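Local coordinates for 11S globulin beta subunit (PDB 2EVX), which serves as a seed storage protein of pumpkin, a nutrient reservoir of the 11S globulin family that assembles into hexamers, at the interface of chains A and B. Residues are numbered along the deposited sequence; one frame, centred on the assembly and turned at random. Chains: chain A/B, 11S globulin beta subunit.

Contact 1: the interface of chains A and B. Residues chain A 418, 420, 422, 440-441; chain B 122-124.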
loop_
_atom_site.group_PDB
_atom_site.type_symbol
_atom_site.label_atom_id
_atom_site.label_comp_id
_atom_site.label_asym_id
_atom_site.label_seq_id
_atom_site.Cartn_x
_atom_site.Cartn_y
_atom_site.Cartn_z
ATOM N N ARG A 418 21.030 -3.247 26.765
ATOM C CA ARG A 418 22.438 -2.914 26.559
ATOM C C ARG A 418 22.611 -1.508 25.995
ATOM O O ARG A 418 23.526 -0.786 26.377
ATOM C CB ARG A 418 23.097 -3.902 25.590
ATOM C CG ARG A 418 23.038 -5.374 25.987
ATOM C CD ARG A 418 23.552 -5.598 27.392
ATOM N NE ARG A 418 24.040 -6.959 27.598
ATOM C CZ ARG A 418 25.274 -7.364 27.306
ATOM N NH1 ARG A 418 26.157 -6.511 26.795
ATOM N NH2 ARG A 418 25.624 -8.625 27.528
ATOM N N LEU A 420 20.880 1.014 26.540
ATOM C CA LEU A 420 20.552 2.046 27.511
ATOM C C LEU A 420 21.634 2.424 28.512
ATOM O O LEU A 420 22.318 1.560 29.056
ATOM C CB LEU A 420 19.272 1.645 28.255
ATOM C CG LEU A 420 17.999 1.583 27.388
ATOM C CD1 LEU A 420 16.883 0.876 28.143
ATOM C CD2 LEU A 420 17.588 2.996 26.968
ATOM N N LEU A 422 23.345 3.495 31.952
ATOM C CA LEU A 422 23.033 3.094 33.320
ATOM C C LEU A 422 22.246 4.175 34.054
ATOM O O LEU A 422 21.362 3.873 34.852
ATOM C CB LEU A 422 24.315 2.774 34.093
ATOM C CG LEU A 422 24.902 1.373 33.919
ATOM C CD1 LEU A 422 25.986 1.170 34.959
ATOM C CD2 LEU A 422 23.824 0.311 34.096
ATOM N N LYS A 440 21.523 -5.086 32.804
ATOM C CA LYS A 440 21.945 -5.146 31.408
ATOM C C LYS A 440 23.024 -6.157 31.081
ATOM O O LYS A 440 22.969 -6.822 30.048
ATOM C CB LYS A 440 22.366 -3.764 30.909
ATOM C CG LYS A 440 23.383 -3.050 31.738
ATOM C CD LYS A 440 23.540 -1.607 31.258
ATOM C CE LYS A 440 23.911 -1.532 29.787
ATOM N NZ LYS A 440 24.173 -0.132 29.357
ATOM N N TYR A 441 23.995 -6.303 31.967
ATOM C CA TYR A 441 25.075 -7.242 31.710
ATOM C C TYR A 441 24.836 -8.631 32.295
ATOM O O TYR A 441 25.618 -9.554 32.060
ATOM C CB TYR A 441 26.371 -6.641 32.234
ATOM C CG TYR A 441 26.605 -5.254 31.686
ATOM C CD1 TYR A 441 26.741 -5.041 30.313
ATOM C CD2 TYR A 441 26.680 -4.153 32.533
ATOM C CE1 TYR A 441 26.948 -3.762 29.801
ATOM C CE2 TYR A 441 26.887 -2.868 32.033
ATOM C CZ TYR A 441 27.020 -2.681 30.667
ATOM O OH TYR A 441 27.215 -1.412 30.167
ATOM N N LYS B 122 32.954 1.256 34.337
ATOM C CA LYS B 122 32.383 1.679 33.065
ATOM C C LYS B 122 30.956 1.336 32.664
ATOM O O LYS B 122 30.180 0.723 33.421
ATOM C CB LYS B 122 33.301 1.202 31.948
ATOM C CG LYS B 122 33.613 -0.288 31.978
ATOM C CD LYS B 122 34.906 -0.534 31.215
ATOM C CE LYS B 122 35.186 -1.997 30.980
ATOM N NZ LYS B 122 36.358 -2.127 30.074
ATOM N N ASP B 123 30.648 1.747 31.431
ATOM C CA ASP B 123 29.344 1.553 30.820
ATOM C C ASP B 123 29.375 1.733 29.290
ATOM O O ASP B 123 30.022 2.639 28.758
ATOM C CB ASP B 123 28.348 2.545 31.426
ATOM C CG ASP B 123 26.941 2.359 30.893
ATOM O OD1 ASP B 123 26.224 3.374 30.752
ATOM O OD2 ASP B 123 26.551 1.199 30.623
ATOM N N GLN B 124 28.664 0.854 28.593
ATOM C CA GLN B 124 28.552 0.905 27.139
ATOM C C GLN B 124 27.121 1.304 26.815
ATOM O O GLN B 124 26.180 0.658 27.280
ATOM C CB GLN B 124 28.829 -0.466 26.522
ATOM C CG GLN B 124 30.144 -0.566 25.789
ATOM C CD GLN B 124 30.353 -1.931 25.164
ATOM O OE1 GLN B 124 31.396 -2.200 24.560
ATOM N NE2 GLN B 124 29.356 -2.804 25.301
#
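The side-chain nitrogen NZ of A:Lys440 reaches two groups of chain B and two backbone carbonyls of its own chain, at an interface between two subunits of the cupin-type 11S globulin. Across the interface it donates to the backbone O of B:Gln124 at 3.0 Å, tilted from the carbonyl plane, and forms a salt bridge with B:Asp123, taking the syn lone pair of OD2 at 3.0 Å. On its own side it is hydrogen-bonded to the backbone O of A:Arg418, which it meets from above the carbonyl plane, and to the backbone O of A:Leu420. With at most three N-H groups for four oxygens, some of these bonds must be shared or bent. With chi1 at 53°, the lysine chain starts out between the backbone N and the carbonyl carbon, and a bend at chi3 carries NZ to this meeting point. The anti lone pair of OD2 accepts the phenol of A:Tyr441, whose OH lies 2.7 Å from B:Asp123 OD2. The tyrosine side chain crosses the aspartate at about a right angle, ring and carboxylate planes 76° apart. The same OH accepts a nearly straight hydrogen bond from the backbone N of B:Gln124, N to OH 3.1 Å, the phenol acting as donor to the carboxylate and as acceptor from the backbone. The methylene CG of A:Lys440 covers one ring face near its rim, and A:Arg418 NH1 lies in plane at the ring edge. The other carboxylate oxygen, OD1, accepts a nearly straight bond from A:Leu422 N, which approaches from above the carboxylate plane at the start of helix 422-429; the helix end would probably help stabilise the aspartate's negative charge. The branch carbon CG of A:Leu422 packs 3.8 Å from CG of B:Asp123.

Contact 2: the interface of chains A and B. Residues chain A 435, 438-439; chain B 222-225, 228.
Helix 433-440 of chain A lies against the turn of chain B between helices 215-222 and 226-233, where B:Gln223 takes positive backbone angles (phi 65°, psi 64°) and B:Ile224 is extended. This is a helix packed on an interhelical turn, between two subunits of the 11S globulin, a family built from cupin domains. A:Arg438 carries the polar part: its NH2 donates to B:Asp225 OD2 at 2.8 Å in a salt bridge. The bond is bent, and the donor stands well above the carboxylate plane, so this is a one-nitrogen grip rather than a flat pairing of both groups. The two side chains cross at about a right angle. The arginine leaves the helix with CG anti to the backbone N (chi1 -180°) and bends at chi3 to bring its guanidinium over the turn. Methyl CD1 of B:Leu228 covers one guanidinium face toward its rim, 3.7 Å from A:Arg438 CZ, while NH1 lies beside the backbone of B:Ile224, 3.3 Å from its CA. An alanine here is likely to leave the carboxylate of B:Asp225 without its cationic mate and B:Leu228 CD1 without the flat group it covers. Farther along, A:Leu439 and B:Phe222 lie side by side and point the same way, methyl CD2 of the leucine 3.4 Å from ring atom CD2 of the phenylalanine.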
loop_
_atom_site.group_PDB
_atom_site.type_symbol
_atom_site.label_atom_id
_atom_site.label_comp_id
_atom_site.label_asym_id
_atom_site.label_seq_id
_atom_site.Cartn_x
_atom_site.Cartn_y
_atom_site.Cartn_z
ATOM N N GLU A 435 22.462 -2.223 40.539
ATOM C CA GLU A 435 21.395 -3.150 40.174
ATOM C C GLU A 435 21.155 -2.989 38.674
ATOM O O GLU A 435 20.904 -3.957 37.960
ATOM C CB GLU A 435 20.100 -2.821 40.936
ATOM C CG GLU A 435 20.251 -2.635 42.447
ATOM C CD GLU A 435 18.914 -2.397 43.151
ATOM O OE1 GLU A 435 18.126 -3.363 43.288
ATOM O OE2 GLU A 435 18.649 -1.240 43.557
ATOM N N ARG A 438 23.552 -5.149 36.939
ATOM C CA ARG A 438 23.212 -6.569 36.875
ATOM C C ARG A 438 22.056 -6.793 35.912
ATOM O O ARG A 438 21.830 -7.908 35.441
ATOM C CB ARG A 438 22.841 -7.106 38.264
ATOM C CG ARG A 438 22.474 -8.601 38.274
ATOM C CD ARG A 438 22.679 -9.227 39.652
ATOM N NE ARG A 438 21.723 -8.725 40.630
ATOM C CZ ARG A 438 20.580 -9.333 40.938
ATOM N NH1 ARG A 438 20.255 -10.478 40.345
ATOM N NH2 ARG A 438 19.754 -8.793 41.828
ATOM N N LEU A 439 21.328 -5.723 35.613
ATOM C CA LEU A 439 20.186 -5.809 34.711
ATOM C C LEU A 439 20.600 -5.937 33.250
ATOM O O LEU A 439 20.094 -6.803 32.534
ATOM C CB LEU A 439 19.290 -4.578 34.862
ATOM C CG LEU A 439 17.782 -4.836 34.950
ATOM C CD1 LEU A 439 17.047 -3.558 34.571
ATOM C CD2 LEU A 439 17.379 -5.981 34.034
ATOM N N PHE B 222 16.741 -12.344 32.063
ATOM C CA PHE B 222 17.708 -11.352 32.503
ATOM C C PHE B 222 18.735 -11.871 33.494
ATOM O O PHE B 222 19.769 -11.235 33.695
ATOM C CB PHE B 222 16.997 -10.150 33.130
ATOM C CG PHE B 222 16.056 -9.451 32.206
ATOM C CD1 PHE B 222 14.817 -10.001 31.908
ATOM C CD2 PHE B 222 16.410 -8.238 31.628
ATOM C CE1 PHE B 222 13.945 -9.355 31.053
ATOM C CE2 PHE B 222 15.539 -7.583 30.767
ATOM C CZ PHE B 222 14.307 -8.141 30.480
ATOM N N GLN B 223 18.461 -13.017 34.109
ATOM C CA GLN B 223 19.377 -13.576 35.109
ATOM C C GLN B 223 19.409 -12.608 36.305
ATOM O O GLN B 223 20.444 -11.997 36.621
ATOM C CB GLN B 223 20.786 -13.757 34.516
ATOM C CG GLN B 223 20.866 -14.823 33.426
ATOM C CD GLN B 223 20.709 -16.248 33.963
ATOM O OE1 GLN B 223 21.675 -16.856 34.428
ATOM N NE2 GLN B 223 19.489 -16.777 33.907
ATOM N N ILE B 224 18.253 -12.474 36.956
ATOM C CA ILE B 224 18.108 -11.585 38.104
ATOM C C ILE B 224 17.196 -12.151 39.189
ATOM O O ILE B 224 16.511 -13.156 38.985
ATOM C CB ILE B 224 17.550 -10.220 37.666
ATOM C CG1 ILE B 224 16.310 -10.428 36.788
ATOM C CG2 ILE B 224 18.619 -9.444 36.924
ATOM C CD1 ILE B 224 15.625 -9.143 36.381
ATOM N N ASP B 225 17.198 -11.490 40.342
ATOM C CA ASP B 225 16.374 -11.894 41.484
ATOM C C ASP B 225 14.956 -11.353 41.323
ATOM O O ASP B 225 14.729 -10.414 40.561
ATOM C CB ASP B 225 16.962 -11.346 42.795
ATOM C CG ASP B 225 17.017 -9.817 42.819
ATOM O OD1 ASP B 225 17.071 -9.222 43.918
ATOM O OD2 ASP B 225 17.016 -9.202 41.733
ATOM N N LEU B 228 14.204 -7.709 41.592
ATOM C CA LEU B 228 14.469 -6.921 40.401
ATOM C C LEU B 228 13.310 -7.032 39.435
ATOM O O LEU B 228 12.992 -6.088 38.722
ATOM C CB LEU B 228 15.749 -7.393 39.722
ATOM C CG LEU B 228 16.955 -6.502 39.989
ATOM C CD1 LEU B 228 18.166 -7.035 39.235
ATOM C CD2 LEU B 228 16.621 -5.079 39.552
#

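Contacts 1 and 2 belong to one subunit interface, their C-alpha centres about 13 Å apart. Helix 433-440 of chain A links them: A:Lys440 at its C-terminal end serves contact 1, which also draws on A:Tyr441 and the segment 418-422, while A:Glu435, A:Arg438 and A:Leu439 face contact 2. Chain B answers with two segments far apart in sequence, the loop leading into strand 124-125 and the turn between helices 215-222 and 226-233. One helical region thus meets both a strand-leading loop within the first cupin sequence range and a helical turn of its neighbour. Repeated round the three subunits deposited, such pairings probably help close the trimer within the hexamer.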